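Long-range contacts in beta-hydroxyacid dehydrogenase, 3-hydroxyisobutyrate dehydrogenase (Saccharomonospora xinjiangensis XJ-54, PDB 6GRL), which acts as an S-selective imine reductase, an oxidoreductase that probably binds NADP as its cofactor: residues A76-V81 against G103-N108; T24-G29 against T47-T52; G29-A34 against G138-V143. All coordinates share one frame; numbering follows the deposited sequence.

All three contacts lie within the N-terminal, Rossmann-type part of the chain. Contact 2 closes first in sequence; contact 1 follows, nested inside the long loop closed by contact 3. Contacts 1 and 2, with centres about 13 Å apart, are two strand pairs of one sheet, and strands 23-26 and 79-82, one from each, are themselves neighbours: Val-81 N lies 2.7 Å from Thr-24 O, a probable hydrogen bond. Contact 3 shares Gly-29 with contact 2; the centres of contacts 1 and 3 are about 19 Å apart. Contacts 2 and 3 hold the glycines of the turn that, by its pattern, probably receives the dinucleotide, while contact 1 extends the sheet beside it.

Contact 1 (A76-V81 against G103-N108); sequences ASRFVV and GKVLVN
Lys-104 runs along the turn that leads into strand 79-82 and fastens to Ser-77. Its CB starts 3.3 Å from Arg-78 O, and CG passes the same oxygen at 3.8 Å. CD and CE then skirt Ser-77 O, and a bend at the last torsion (chi4 -70°) brings NZ onto it, the hydrogen bond from Lys-104 NZ to Ser-77 O measuring 2.9 Å. NZ approaches from above the carbonyl plane, not on a lone pair, and it also bonds Val-74 O, so the ammonium bridges two backbone carbonyls. An alanine here would probably leave both oxygens without their common donor and the turn freer to shift. Arg-78 returns the grip: its extended chain sends NE to Gly-103 O at 2.9 Å, a bent bond (132° at the hydrogen) tilted from the guanidinium plane, while Val-105 CG2 lies over one face of that group.

Beyond the turn, the segments become adjacent parallel strands of a Rossmann-type sheet, joined through helix 87-95 as a beta-alpha-beta unit. Their short axes diverge by 18°, and the ladder is built from Val-105 N to Arg-78 O, Val-80 N to Val-105 O and Val-107 N to Val-80 O, all close to straight. On one face the Phe-79 ring reaches its bridge partner Val-105, with CE1 4.0 Å from Val-105 CG1, and, one pair further on, Val-107, with CZ 3.5 Å from Val-107 CG2. Helix 156-166 covers this side, with His-162, Ile-165 and Leu-166 against the ring. On the other face Val-80 and Leu-106 lie side by side, Val-80 CB at 3.8 Å from Leu-106 CD2, and Leu-106 also packs on Trp-123 and Ala-124 of helix 114-126.

Contact 2 (T24-G29 against T47-T52); sequences TVLGLG and TVWNRT
Leu-28 meets Val-48 and Asn-50 just past the end of strand 23-26, and more of its surface is buried here than that of any other residue in the two segments. Its side chain crosses that of Val-48 at about a right angle, with Leu-28 CD1 3.8 Å from Val-48 CB. Nearer the backbone, Leu-28 CB rests against the carboxamide, 3.7 Å from Asn-50 CG. The same amide takes a polar bond: Leu-28 N donates to Asn-50 OD1 at 2.8 Å, from well above the carbonyl plane (54° out of it). With CG anti to the backbone N (chi1 -162°), the carboxamide of Asn-50 is carried across to Leu-28. Its ND2 donates to Thr-52 O at 3.0 Å close to the amide plane, so the two bonds together fix the rotation of the amide.

Trp-49 is engaged mainly through its backbone. Its N reaches Val-25 O at 3.1 Å, and its O accepts Gly-27 N at 2.9 Å, carrying the parallel ladder one step beyond the last strand residue. The side chain adds only CB, 3.9 Å from Leu-26 CD2, the two side chains slanting past each other. Thr-47 begins the ladder, its O accepting Val-25 N at 2.8 Å. Gly-27 and Gly-29 belong to a GxGxxG-like turn, consistent with a dinucleotide-binding crossover.

Strand 23-26 lies between strands 46-49 and 79-82, and helix 30-41 connects the pair described here, packing Ala-36 on Val-25, Leu-28 and Val-48. Against Leu-26 and Trp-49, on the other face, lie helices 70-74 and 87-95.

Contact 3 (G29-A34 against G138-V143); sequences GDMGSA and GDPPDV
Apolar packing at the surface joins the start of helix 30-41, which holds Gly-32, the last glycine of the GxGxxG-like pattern, to the loop between strands 130-137 and 149-154. Pro-140 is at the centre, its CB directed toward the helix: CB lies 3.5 Å from Asp-30 O, and its CG 3.8 Å from Met-31 N. Met-31 leaves the helix with CG anti to the backbone N (chi1 -172°), then bends twice, and its side chain crosses that of Pro-140 at about a right angle. The methyl CE sits 3.8 Å from Pro-140 CD and also meets Gly-138 O at 3.5 Å, while SD touches Val-143 CG2 at 3.7 Å. One turn on, Ala-34 CB approaches Pro-140 O at 3.3 Å and lies 3.9 Å from Val-143 CG2. That carbonyl already accepts Val-143 N, a bond within the loop that brings the valine round to the helix. Methyls, sulfur and ring carbons meet one another and backbone carbonyl oxygens; with no hydrogen bond between the segments, the loop is held against the helix by shape and van der Waals contact.

Contact 1 (A76-V81 against G103-N108)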
# COMPACT_ATOMS: atom_id res chain seq x y z
N ALA A 76 24.59 8.60 -14.30
CA ALA A 76 25.54 7.68 -13.70
C ALA A 76 25.13 6.22 -13.81
O ALA A 76 25.99 5.34 -13.68
CB ALA A 76 25.75 8.03 -12.23
N SER A 77 23.85 5.93 -14.03
CA SER A 77 23.37 4.55 -14.00
C SER A 77 22.21 4.37 -14.96
O SER A 77 21.54 5.33 -15.34
CB SER A 77 22.92 4.14 -12.58
OG SER A 77 23.56 4.91 -11.58
N ARG A 78 21.98 3.11 -15.34
CA ARG A 78 20.80 2.75 -16.12
C ARG A 78 19.58 2.57 -15.22
O ARG A 78 18.45 2.80 -15.66
CB ARG A 78 21.06 1.47 -16.91
CG ARG A 78 19.83 0.88 -17.59
CD ARG A 78 20.17 -0.39 -18.35
NE ARG A 78 19.04 -0.86 -19.14
CZ ARG A 78 18.25 -1.88 -18.81
NH1 ARG A 78 18.47 -2.56 -17.69
NH2 ARG A 78 17.25 -2.23 -19.60
N PHE A 79 19.80 2.19 -13.97
CA PHE A 79 18.74 1.89 -13.01
C PHE A 79 18.56 3.10 -12.10
O PHE A 79 19.46 3.43 -11.32
CB PHE A 79 19.10 0.63 -12.22
CG PHE A 79 17.95 0.02 -11.47
CD1 PHE A 79 16.99 -0.72 -12.14
CD2 PHE A 79 17.86 0.15 -10.10
CE1 PHE A 79 15.94 -1.29 -11.44
CE2 PHE A 79 16.82 -0.43 -9.40
CZ PHE A 79 15.86 -1.15 -10.07
N VAL A 80 17.40 3.75 -12.18
CA VAL A 80 17.13 4.98 -11.44
C VAL A 80 15.94 4.73 -10.51
O VAL A 80 14.84 4.40 -10.97
CB VAL A 80 16.84 6.16 -12.37
CG1 VAL A 80 16.54 7.42 -11.56
CG2 VAL A 80 18.01 6.39 -13.31
N VAL A 81 16.16 4.91 -9.21
CA VAL A 81 15.13 4.73 -8.19
C VAL A 81 14.74 6.10 -7.66
O VAL A 81 15.61 6.88 -7.25
CB VAL A 81 15.62 3.81 -7.06
CG1 VAL A 81 14.53 3.63 -6.02
CG2 VAL A 81 16.07 2.47 -7.61
N GLY A 103 16.62 3.85 -22.78
CA GLY A 103 17.26 2.63 -22.34
C GLY A 103 17.39 2.48 -20.84
O GLY A 103 17.91 1.45 -20.38
N LYS A 104 16.93 3.46 -20.06
CA LYS A 104 17.00 3.37 -18.61
C LYS A 104 15.75 2.70 -18.05
O LYS A 104 14.75 2.50 -18.74
CB LYS A 104 17.18 4.76 -18.00
CG LYS A 104 18.50 5.43 -18.35
CD LYS A 104 18.69 6.72 -17.57
CE LYS A 104 19.88 7.53 -18.07
NZ LYS A 104 21.19 6.89 -17.75
N VAL A 105 15.83 2.34 -16.77
CA VAL A 105 14.71 1.77 -16.03
C VAL A 105 14.45 2.69 -14.85
O VAL A 105 15.33 2.90 -14.02
CB VAL A 105 15.00 0.34 -15.57
CG1 VAL A 105 13.87 -0.17 -14.68
CG2 VAL A 105 15.22 -0.58 -16.76
N LEU A 106 13.24 3.25 -14.79
CA LEU A 106 12.85 4.16 -13.72
C LEU A 106 11.94 3.41 -12.75
O LEU A 106 10.88 2.92 -13.15
CB LEU A 106 12.15 5.40 -14.27
CG LEU A 106 12.82 6.15 -15.42
CD1 LEU A 106 12.04 7.41 -15.76
CD2 LEU A 106 14.27 6.48 -15.10
N VAL A 107 12.35 3.32 -11.50
CA VAL A 107 11.58 2.66 -10.45
C VAL A 107 11.14 3.73 -9.47
O VAL A 107 11.95 4.25 -8.70
CB VAL A 107 12.39 1.56 -9.76
CG1 VAL A 107 11.55 0.89 -8.67
CG2 VAL A 107 12.86 0.53 -10.77
N ASN A 108 9.85 4.05 -9.48
CA ASN A 108 9.29 5.09 -8.63
C ASN A 108 8.70 4.44 -7.38
O ASN A 108 7.73 3.68 -7.47
CB ASN A 108 8.24 5.90 -9.38
CG ASN A 108 7.71 7.07 -8.57
OD1 ASN A 108 8.28 7.45 -7.55
ND2 ASN A 108 6.61 7.66 -9.03

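Contact 2 (T24-G29 against T47-T52)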
# COMPACT_ATOMS: atom_id res chain seq x y z
N THR A 24 21.09 4.64 -9.28
CA THR A 24 20.92 6.03 -8.89
C THR A 24 19.69 6.14 -8.00
O THR A 24 18.64 5.58 -8.32
CB THR A 24 20.78 6.93 -10.11
OG1 THR A 24 22.03 7.02 -10.79
CG2 THR A 24 20.33 8.33 -9.70
N VAL A 25 19.83 6.84 -6.88
CA VAL A 25 18.72 7.10 -5.97
C VAL A 25 18.48 8.60 -5.93
O VAL A 25 19.37 9.37 -5.56
CB VAL A 25 18.98 6.56 -4.56
CG1 VAL A 25 17.81 6.88 -3.64
CG2 VAL A 25 19.22 5.06 -4.60
N LEU A 26 17.27 9.02 -6.32
CA LEU A 26 16.86 10.42 -6.24
C LEU A 26 15.97 10.59 -5.01
O LEU A 26 14.86 10.05 -4.96
CB LEU A 26 16.12 10.84 -7.50
CG LEU A 26 16.85 10.70 -8.83
CD1 LEU A 26 15.96 11.14 -9.98
CD2 LEU A 26 18.14 11.50 -8.81
N GLY A 27 16.46 11.35 -4.04
CA GLY A 27 15.71 11.59 -2.82
C GLY A 27 16.34 10.91 -1.62
O GLY A 27 16.45 9.68 -1.58
N LEU A 28 16.75 11.70 -0.63
CA LEU A 28 17.44 11.18 0.54
C LEU A 28 16.72 11.58 1.82
O LEU A 28 17.35 11.97 2.82
CB LEU A 28 18.90 11.64 0.57
CG LEU A 28 19.77 11.00 -0.52
CD1 LEU A 28 21.20 11.49 -0.39
CD2 LEU A 28 19.71 9.48 -0.46
N GLY A 29 15.40 11.48 1.82
CA GLY A 29 14.65 11.49 3.06
C GLY A 29 14.95 10.23 3.85
O GLY A 29 15.87 9.46 3.54
N THR A 47 24.83 6.14 -6.85
CA THR A 47 24.90 7.59 -6.99
C THR A 47 23.63 8.20 -6.41
O THR A 47 22.52 7.77 -6.75
CB THR A 47 25.06 8.00 -8.46
OG1 THR A 47 26.25 7.38 -8.99
CG2 THR A 47 25.18 9.51 -8.58
N VAL A 48 23.79 9.18 -5.53
CA VAL A 48 22.66 9.75 -4.81
C VAL A 48 22.54 11.24 -5.11
O VAL A 48 23.53 11.91 -5.44
CB VAL A 48 22.77 9.52 -3.28
CG1 VAL A 48 22.79 8.03 -2.97
CG2 VAL A 48 24.01 10.20 -2.72
N TRP A 49 21.32 11.74 -5.01
CA TRP A 49 21.02 13.16 -5.14
C TRP A 49 19.89 13.51 -4.18
O TRP A 49 18.98 12.70 -3.95
CB TRP A 49 20.62 13.54 -6.58
CG TRP A 49 20.19 14.97 -6.71
CD1 TRP A 49 20.98 16.04 -7.01
CD2 TRP A 49 18.87 15.49 -6.52
NE1 TRP A 49 20.23 17.19 -7.03
CE2 TRP A 49 18.93 16.88 -6.74
CE3 TRP A 49 17.63 14.91 -6.20
CZ2 TRP A 49 17.81 17.70 -6.64
CZ3 TRP A 49 16.52 15.73 -6.10
CH2 TRP A 49 16.62 17.11 -6.32
N ASN A 50 19.95 14.72 -3.64
CA ASN A 50 18.90 15.24 -2.78
C ASN A 50 18.80 16.74 -2.99
O ASN A 50 19.81 17.41 -3.24
CB ASN A 50 19.18 14.95 -1.30
CG ASN A 50 17.93 15.08 -0.43
OD1 ASN A 50 16.88 14.52 -0.74
ND2 ASN A 50 18.04 15.87 0.63
N ARG A 51 17.58 17.27 -2.88
CA ARG A 51 17.37 18.71 -3.01
C ARG A 51 18.25 19.48 -2.03
O ARG A 51 18.86 20.49 -2.39
CB ARG A 51 15.90 19.05 -2.79
CG ARG A 51 15.60 20.54 -2.77
CD ARG A 51 15.69 21.13 -4.17
NE ARG A 51 14.73 20.52 -5.09
CZ ARG A 51 14.92 20.39 -6.39
NH1 ARG A 51 16.05 20.83 -6.95
NH2 ARG A 51 13.99 19.83 -7.15
N THR A 52 18.33 19.01 -0.79
CA THR A 52 19.30 19.51 0.18
C THR A 52 20.56 18.66 0.05
O THR A 52 20.58 17.50 0.47
CB THR A 52 18.74 19.46 1.59
OG1 THR A 52 17.50 20.17 1.64
CG2 THR A 52 19.72 20.09 2.58

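Contact 3 (G29-A34 against G138-V143)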
# COMPACT_ATOMS: atom_id res chain seq x y z
N GLY A 29 15.40 11.48 1.82
CA GLY A 29 14.65 11.49 3.06
C GLY A 29 14.95 10.23 3.85
O GLY A 29 15.87 9.46 3.54
N ASP A 30 14.15 10.00 4.88
CA ASP A 30 14.36 8.83 5.72
C ASP A 30 14.28 7.54 4.91
O ASP A 30 15.17 6.68 5.00
CB ASP A 30 13.35 8.80 6.87
CG ASP A 30 13.65 9.85 7.93
OD1 ASP A 30 14.76 10.41 7.92
OD2 ASP A 30 12.77 10.10 8.78
N MET A 31 13.24 7.40 4.08
CA MET A 31 13.10 6.19 3.28
C MET A 31 14.14 6.15 2.17
O MET A 31 14.78 5.11 1.94
CB MET A 31 11.69 6.11 2.70
CG MET A 31 11.39 4.79 2.01
SD MET A 31 11.43 3.37 3.12
CE MET A 31 9.85 3.52 3.94
N GLY A 32 14.33 7.26 1.46
CA GLY A 32 15.30 7.28 0.37
C GLY A 32 16.72 6.99 0.83
O GLY A 32 17.47 6.30 0.14
N SER A 33 17.09 7.50 2.01
CA SER A 33 18.41 7.21 2.55
C SER A 33 18.54 5.73 2.90
O SER A 33 19.60 5.13 2.68
CB SER A 33 18.68 8.08 3.79
OG SER A 33 18.75 9.45 3.44
N ALA A 34 17.48 5.14 3.46
CA ALA A 34 17.52 3.72 3.79
C ALA A 34 17.62 2.86 2.54
O ALA A 34 18.29 1.82 2.54
CB ALA A 34 16.29 3.34 4.62
N GLY A 138 6.26 -0.61 5.46
CA GLY A 138 7.27 -0.75 6.48
C GLY A 138 8.01 0.55 6.72
O GLY A 138 7.81 1.55 6.03
N ASP A 139 8.89 0.52 7.74
CA ASP A 139 9.64 1.67 8.20
C ASP A 139 11.05 1.67 7.62
O ASP A 139 11.62 0.60 7.36
CB ASP A 139 9.71 1.68 9.73
CG ASP A 139 8.35 1.79 10.37
OD1 ASP A 139 7.45 2.39 9.75
OD2 ASP A 139 8.17 1.27 11.49
N PRO A 140 11.62 2.85 7.42
CA PRO A 140 12.97 2.95 6.83
C PRO A 140 14.01 2.13 7.58
O PRO A 140 14.86 1.49 6.93
CB PRO A 140 13.28 4.45 6.91
CG PRO A 140 11.93 5.10 6.82
CD PRO A 140 10.97 4.17 7.53
N PRO A 141 14.01 2.10 8.92
CA PRO A 141 15.01 1.27 9.61
C PRO A 141 14.92 -0.21 9.28
O PRO A 141 15.87 -0.95 9.56
CB PRO A 141 14.72 1.52 11.10
CG PRO A 141 14.10 2.86 11.13
CD PRO A 141 13.25 2.91 9.90
N ASP A 142 13.82 -0.67 8.69
CA ASP A 142 13.64 -2.08 8.37
C ASP A 142 13.87 -2.40 6.90
O ASP A 142 13.65 -3.54 6.48
CB ASP A 142 12.23 -2.54 8.79
CG ASP A 142 12.02 -2.48 10.29
OD1 ASP A 142 13.02 -2.57 11.03
OD2 ASP A 142 10.86 -2.36 10.72
N VAL A 143 14.31 -1.41 6.11
CA VAL A 143 14.58 -1.67 4.70
C VAL A 143 15.71 -2.68 4.58
O VAL A 143 16.70 -2.63 5.31
CB VAL A 143 14.92 -0.36 3.97
CG1 VAL A 143 15.43 -0.63 2.56
CG2 VAL A 143 13.70 0.54 3.92